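Local coordinates for aldehyde dehydrogenase (Anabaena variabilis, PDB 4H7N) that probably oxidises aldehydes to carboxylic acids with NAD+ as the electron acceptor, as a member of the aldehyde dehydrogenase family, at the interface of chains A and B. Coordinates in Å, arbitrary orientation; residue numbers count along the deposited sequence, not the author numbering. Chains: chain A/B, Aldehyde dehydrogenase.

Contact 1: the interface of chains A and B. Residues chain A 121, 461-463; chain B 401, 405, 418.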
ATOM      1  N   GLN A 121      -8.628 -19.876  -9.379  1.00 35.27           N
ATOM      2  CA  GLN A 121      -7.209 -20.098  -9.063  1.00 36.94           C
ATOM      3  C   GLN A 121      -6.560 -18.768  -8.786  1.00 35.62           C
ATOM      4  O   GLN A 121      -6.957 -17.759  -9.356  1.00 35.40           O
ATOM      5  CB  GLN A 121      -6.477 -20.796 -10.199  1.00 39.17           C
ATOM      6  CG  GLN A 121      -6.825 -22.268 -10.329  1.00 46.61           C
ATOM      7  CD  GLN A 121      -6.223 -22.880 -11.584  1.00 50.45           C
ATOM      8  OE1 GLN A 121      -5.121 -22.512 -11.994  1.00 50.71           O
ATOM      9  NE2 GLN A 121      -6.949 -23.803 -12.203  1.00 52.98           N
ATOM     10  N   ILE A 461     -12.752 -19.313 -13.581  1.00 38.58           N
ATOM     11  CA  ILE A 461     -12.832 -20.299 -14.637  1.00 40.59           C
ATOM     12  C   ILE A 461     -14.216 -20.893 -14.771  1.00 40.00           C
ATOM     13  O   ILE A 461     -14.737 -21.502 -13.844  1.00 42.32           O
ATOM     14  CB  ILE A 461     -11.847 -21.435 -14.358  1.00 42.07           C
ATOM     15  CG1 ILE A 461     -10.435 -20.851 -14.236  1.00 41.57           C
ATOM     16  CG2 ILE A 461     -11.918 -22.474 -15.461  1.00 43.96           C
ATOM     17  CD1 ILE A 461      -9.426 -21.725 -13.551  1.00 42.98           C
ATOM     18  N   LYS A 462     -14.800 -20.723 -15.945  1.00 39.69           N
ATOM     19  CA  LYS A 462     -16.078 -21.311 -16.240  1.00 39.82           C
ATOM     20  C   LYS A 462     -15.856 -22.784 -16.628  1.00 41.00           C
ATOM     21  O   LYS A 462     -15.247 -23.080 -17.633  1.00 38.90           O
ATOM     22  CB  LYS A 462     -16.778 -20.542 -17.351  1.00 38.86           C
ATOM     23  CG  LYS A 462     -18.164 -21.102 -17.668  1.00 39.33           C
ATOM     24  CD  LYS A 462     -18.764 -20.381 -18.852  1.00 39.90           C
ATOM     25  CE  LYS A 462     -20.036 -21.053 -19.355  1.00 40.65           C
ATOM     26  NZ  LYS A 462     -21.070 -21.108 -18.282  1.00 41.60           N
ATOM     27  N   THR A 463     -16.312 -23.696 -15.781  1.00 43.40           N
ATOM     28  CA  THR A 463     -16.118 -25.125 -16.010  1.00 45.22           C
ATOM     29  C   THR A 463     -17.299 -25.847 -16.735  1.00 46.14           C
ATOM     30  O   THR A 463     -17.195 -27.042 -16.984  1.00 46.03           O
ATOM     31  CB  THR A 463     -15.921 -25.866 -14.670  1.00 46.21           C
ATOM     32  OG1 THR A 463     -17.109 -25.710 -13.885  1.00 46.19           O
ATOM     33  CG2 THR A 463     -14.729 -25.290 -13.887  1.00 47.32           C
TER
ATOM     34  N   GLU B 401      -9.485 -25.461 -20.508  1.00 56.41           N
ATOM     35  CA  GLU B 401      -9.101 -24.509 -19.495  1.00 56.86           C
ATOM     36  C   GLU B 401      -7.583 -24.385 -19.459  1.00 57.38           C
ATOM     37  O   GLU B 401      -7.056 -23.272 -19.325  1.00 53.87           O
ATOM     38  CB  GLU B 401      -9.718 -24.840 -18.122  1.00 58.68           C
ATOM     39  CG  GLU B 401      -9.005 -25.877 -17.264  1.00 63.80           C
ATOM     40  CD  GLU B 401      -9.518 -25.896 -15.820  1.00 67.20           C
ATOM     41  OE1 GLU B 401     -10.755 -25.891 -15.611  1.00 68.33           O
ATOM     42  OE2 GLU B 401      -8.677 -25.921 -14.890  1.00 67.84           O
ATOM     43  N   LEU B 405      -5.498 -20.934 -19.800  1.00 47.51           N
ATOM     44  CA  LEU B 405      -4.673 -20.489 -18.668  1.00 46.50           C
ATOM     45  C   LEU B 405      -3.218 -20.221 -19.052  1.00 48.70           C
ATOM     46  O   LEU B 405      -2.558 -19.311 -18.508  1.00 43.44           O
ATOM     47  CB  LEU B 405      -4.689 -21.546 -17.568  1.00 48.43           C
ATOM     48  CG  LEU B 405      -5.921 -21.574 -16.676  1.00 47.33           C
ATOM     49  CD1 LEU B 405      -5.951 -22.837 -15.826  1.00 47.89           C
ATOM     50  CD2 LEU B 405      -5.928 -20.339 -15.793  1.00 47.42           C
ATOM     51  N   ILE B 418     -11.708 -16.998 -17.557  1.00 33.97           N
ATOM     52  CA  ILE B 418     -11.306 -18.121 -18.408  1.00 36.36           C
ATOM     53  C   ILE B 418     -12.547 -18.848 -18.963  1.00 36.95           C
ATOM     54  O   ILE B 418     -13.378 -19.317 -18.199  1.00 36.96           O
ATOM     55  CB  ILE B 418     -10.451 -19.110 -17.605  1.00 36.34           C
ATOM     56  CG1 ILE B 418      -9.257 -18.377 -17.002  1.00 38.99           C
ATOM     57  CG2 ILE B 418      -9.995 -20.266 -18.471  1.00 37.52           C
ATOM     58  CD1 ILE B 418      -8.294 -17.836 -18.042  1.00 39.27           C
TER
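A parallel beta bridge between A:Ile461 and B:Ile418 joins the C-terminal strand 454-462 of chain A to strand 415-418 of chain B. A hydrogen bond across it runs from the backbone N of A:Lys462 to the carbonyl O of B:Ile418, at 3.0 Å and nearly straight (172° at the hydrogen). The two isoleucine side chains lie side by side and point the same way. CG1 of A:Ile461 packs 3.8 Å from CB of B:Ile418. The two branches of A:Ile461 divide the work. CG2 of A:Ile461 is anti to the backbone N and turns toward B:Glu401, whose carboxylate oxygen OE1 lies 3.6 Å from it. The side chain of B:Glu401 crosses that of A:Ile461 at about a right angle. Its CG stands between the backbone N and the carbonyl carbon (chi1 83°), and the chain then extends toward chain A. The other carboxylate oxygen of B:Glu401, OE2, ends 3.8 Å from the amide NE2 of A:Gln121, a distance too long for a firm hydrogen bond. The amide and carboxylate planes are 46° apart. CD1 of B:Leu405 meets the same amide, 3.9 Å from NE2 of A:Gln121. An alanine in place of A:Ile461 would probably open a gap beside B:Ile418 and leave the B:Glu401 chain without the methyl it packs on. A:Thr463 follows the strand and adds a small buried surface. B:Glu401 and B:Leu405 both belong to helix 401-408, which lies over the joined strands. A:Gln121 comes from strand 118-126, so strand 118-126 and strand 454-462 of chain A both face helix 401-408 of chain B, with strand 415-418 beside strand 454-462.

Contact 2: the interface of chains A and B. Residues chain A 462, 465-468, 471; chain B 249, 252-253, 419-420.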
ATOM      1  N   LYS A 462     -14.800 -20.723 -15.945  1.00 39.69           N
ATOM      2  CA  LYS A 462     -16.078 -21.311 -16.240  1.00 39.82           C
ATOM      3  C   LYS A 462     -15.856 -22.784 -16.628  1.00 41.00           C
ATOM      4  O   LYS A 462     -15.247 -23.080 -17.633  1.00 38.90           O
ATOM      5  CB  LYS A 462     -16.778 -20.542 -17.351  1.00 38.86           C
ATOM      6  CG  LYS A 462     -18.164 -21.102 -17.668  1.00 39.33           C
ATOM      7  CD  LYS A 462     -18.764 -20.381 -18.852  1.00 39.90           C
ATOM      8  CE  LYS A 462     -20.036 -21.053 -19.355  1.00 40.65           C
ATOM      9  NZ  LYS A 462     -21.070 -21.108 -18.282  1.00 41.60           N
ATOM     10  N   SER A 465     -20.820 -25.821 -19.768  1.00 48.90           N
ATOM     11  CA  SER A 465     -21.028 -25.507 -21.177  1.00 50.91           C
ATOM     12  C   SER A 465     -22.333 -24.833 -21.539  1.00 49.65           C
ATOM     13  O   SER A 465     -22.568 -24.569 -22.705  1.00 47.67           O
ATOM     14  CB  SER A 465     -20.875 -26.770 -22.026  1.00 55.63           C
ATOM     15  OG  SER A 465     -19.498 -26.922 -22.287  1.00 58.06           O
ATOM     16  N   THR A 466     -23.175 -24.548 -20.562  1.00 49.86           N
ATOM     17  CA  THR A 466     -24.382 -23.813 -20.851  1.00 50.60           C
ATOM     18  C   THR A 466     -24.169 -22.333 -20.526  1.00 48.20           C
ATOM     19  O   THR A 466     -23.218 -21.971 -19.857  1.00 45.59           O
ATOM     20  CB  THR A 466     -25.560 -24.370 -20.062  1.00 51.95           C
ATOM     21  OG1 THR A 466     -25.202 -24.388 -18.688  1.00 52.07           O
ATOM     22  CG2 THR A 466     -25.873 -25.779 -20.503  1.00 54.90           C
ATOM     23  N   SER A 467     -25.065 -21.503 -21.043  1.00 48.63           N
ATOM     24  CA  SER A 467     -25.072 -20.073 -20.823  1.00 48.87           C
ATOM     25  C   SER A 467     -25.009 -19.708 -19.350  1.00 47.82           C
ATOM     26  O   SER A 467     -25.608 -20.375 -18.514  1.00 44.77           O
ATOM     27  CB  SER A 467     -26.354 -19.470 -21.384  1.00 50.78           C
ATOM     28  OG  SER A 467     -26.344 -19.598 -22.772  1.00 52.73           O
ATOM     29  N   ASP A 468     -24.259 -18.651 -19.046  1.00 43.46           N
ATOM     30  CA  ASP A 468     -24.343 -18.033 -17.746  1.00 43.26           C
ATOM     31  C   ASP A 468     -25.733 -17.414 -17.648  1.00 43.87           C
ATOM     32  O   ASP A 468     -26.217 -16.801 -18.617  1.00 43.18           O
ATOM     33  CB  ASP A 468     -23.284 -16.938 -17.581  1.00 41.37           C
ATOM     34  CG  ASP A 468     -21.868 -17.477 -17.373  1.00 41.46           C
ATOM     35  OD1 ASP A 468     -21.689 -18.689 -17.188  1.00 42.93           O
ATOM     36  OD2 ASP A 468     -20.917 -16.641 -17.347  1.00 40.61           O
ATOM     37  N   TRP A 471     -26.214 -13.627 -18.782  1.00 40.14           N
ATOM     38  CA  TRP A 471     -26.089 -13.205 -20.179  1.00 40.82           C
ATOM     39  C   TRP A 471     -27.442 -12.786 -20.818  1.00 42.05           C
ATOM     40  O   TRP A 471     -28.482 -12.924 -20.227  1.00 41.80           O
ATOM     41  CB  TRP A 471     -25.454 -14.313 -21.027  1.00 40.76           C
ATOM     42  CG  TRP A 471     -24.078 -14.608 -20.685  1.00 39.39           C
ATOM     43  CD1 TRP A 471     -23.259 -13.874 -19.885  1.00 38.21           C
ATOM     44  CD2 TRP A 471     -23.312 -15.728 -21.127  1.00 39.02           C
ATOM     45  NE1 TRP A 471     -22.044 -14.475 -19.790  1.00 37.59           N
ATOM     46  CE2 TRP A 471     -22.048 -15.620 -20.540  1.00 38.32           C
ATOM     47  CE3 TRP A 471     -23.577 -16.816 -21.957  1.00 40.73           C
ATOM     48  CZ2 TRP A 471     -21.035 -16.564 -20.742  1.00 38.70           C
ATOM     49  CZ3 TRP A 471     -22.549 -17.762 -22.171  1.00 40.31           C
ATOM     50  CH2 TRP A 471     -21.309 -17.624 -21.561  1.00 39.34           C
TER
ATOM     51  N   LEU B 249     -20.494 -19.769 -26.850  1.00 45.67           N
ATOM     52  CA  LEU B 249     -20.362 -19.206 -25.499  1.00 44.81           C
ATOM     53  C   LEU B 249     -19.547 -17.908 -25.509  1.00 43.40           C
ATOM     54  O   LEU B 249     -19.839 -16.958 -24.768  1.00 41.69           O
ATOM     55  CB  LEU B 249     -19.698 -20.211 -24.556  1.00 45.76           C
ATOM     56  CG  LEU B 249     -20.413 -21.560 -24.391  1.00 47.95           C
ATOM     57  CD1 LEU B 249     -19.609 -22.531 -23.540  1.00 48.56           C
ATOM     58  CD2 LEU B 249     -21.775 -21.334 -23.766  1.00 47.06           C
ATOM     59  N   SER B 252     -21.658 -14.859 -26.787  1.00 38.67           N
ATOM     60  CA  SER B 252     -22.594 -14.465 -25.737  1.00 37.49           C
ATOM     61  C   SER B 252     -21.859 -13.787 -24.559  1.00 36.78           C
ATOM     62  O   SER B 252     -22.333 -12.770 -24.066  1.00 36.26           O
ATOM     63  CB  SER B 252     -23.391 -15.660 -25.227  1.00 39.05           C
ATOM     64  OG  SER B 252     -24.341 -16.055 -26.193  1.00 39.75           O
ATOM     65  N   ALA B 253     -20.731 -14.350 -24.109  1.00 36.36           N
ATOM     66  CA  ALA B 253     -19.990 -13.796 -22.934  1.00 36.33           C
ATOM     67  C   ALA B 253     -19.462 -12.420 -23.233  1.00 33.96           C
ATOM     68  O   ALA B 253     -19.619 -11.483 -22.460  1.00 34.15           O
ATOM     69  CB  ALA B 253     -18.826 -14.703 -22.538  1.00 37.91           C
ATOM     70  N   ASN B 419     -12.675 -18.871 -20.284  1.00 38.36           N
ATOM     71  CA  ASN B 419     -13.877 -19.367 -20.985  1.00 38.49           C
ATOM     72  C   ASN B 419     -15.157 -18.674 -20.597  1.00 37.67           C
ATOM     73  O   ASN B 419     -16.249 -19.230 -20.655  1.00 37.47           O
ATOM     74  CB  ASN B 419     -13.921 -20.871 -20.882  1.00 41.84           C
ATOM     75  CG  ASN B 419     -12.786 -21.488 -21.663  1.00 43.58           C
ATOM     76  OD1 ASN B 419     -12.330 -20.897 -22.627  1.00 43.30           O
ATOM     77  ND2 ASN B 419     -12.341 -22.660 -21.271  1.00 46.23           N
ATOM     78  N   ASP B 420     -14.976 -17.434 -20.201  1.00 35.76           N
ATOM     79  CA  ASP B 420     -16.016 -16.526 -19.816  1.00 36.19           C
ATOM     80  C   ASP B 420     -15.405 -15.100 -19.854  1.00 34.07           C
ATOM     81  O   ASP B 420     -14.207 -14.940 -20.008  1.00 34.04           O
ATOM     82  CB  ASP B 420     -16.532 -16.861 -18.423  1.00 36.68           C
ATOM     83  CG  ASP B 420     -18.003 -16.498 -18.238  1.00 39.17           C
ATOM     84  OD1 ASP B 420     -18.468 -15.490 -18.838  1.00 40.58           O
ATOM     85  OD2 ASP B 420     -18.684 -17.186 -17.446  1.00 40.11           O
TER
HETATM   86  O   HOH W   1     -19.989 -13.659 -17.884  1.00 36.06           O
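B:Leu249, A:Trp471 and A:Lys462 bury the most surface here, where the C-terminal tail of chain A lies on helix 247-259 of chain B. The indole of A:Trp471 sets one face on that helix, with CA of B:Ala253 3.5 Å above the ring plane, toward the rim. The backbone carbon of B:Ser252 lies over the ring centre. CB of A:Asp468 lies against the opposite face, toward the rim, so the ring is sandwiched between its own tail and the partner. At the ring edge, in plane, lie CD2 of B:Leu249, OD1 of B:Asp420 and a water. The indole NE1 of A:Trp471 hydrogen-bonds this water at 2.9 Å. The water also meets the carboxylate OD1 of B:Asp420 at 2.6 Å. B:Leu249 uses both methyls against the tail, and its CD2 comes 3.5 Å from the carbonyl O of A:Ser465. The A:Lys462 chain runs over the B:Asn419 backbone, with CD 3.3 Å from O of B:Asn419. Its bend at chi4 (59°) takes NZ back to its own chain. There NZ of A:Lys462 hydrogen-bonds O of A:Thr466 and forms a salt bridge with OD1 of A:Asp468 at 2.7 Å. The carboxylates of A:Asp468 and B:Asp420 face tip to tip, but their modelled separation is too short to be reliable. The site holds the end of chain A on chain B and so probably helps stabilise the two-chain assembly of the deposited structure.

Contact 1 and contact 2 are neighbours, with the centres of their C-alpha atoms about 11 Å apart. A:Lys462 belongs to both: its backbone ends the strand pairing of contact 1, and its side chain starts the tail packing of contact 2. On chain B, strand 415-418 leads directly into the loop residues used in contact 2. The two contacts therefore appear to form one continuous docking path for the C-terminal segment of chain A. The two-fold symmetry repeats this path with the chains exchanged. Both centres are far from A:Glu232, the predicted active-site residue, at about 39 and 46 Å, which suggests a role in assembly.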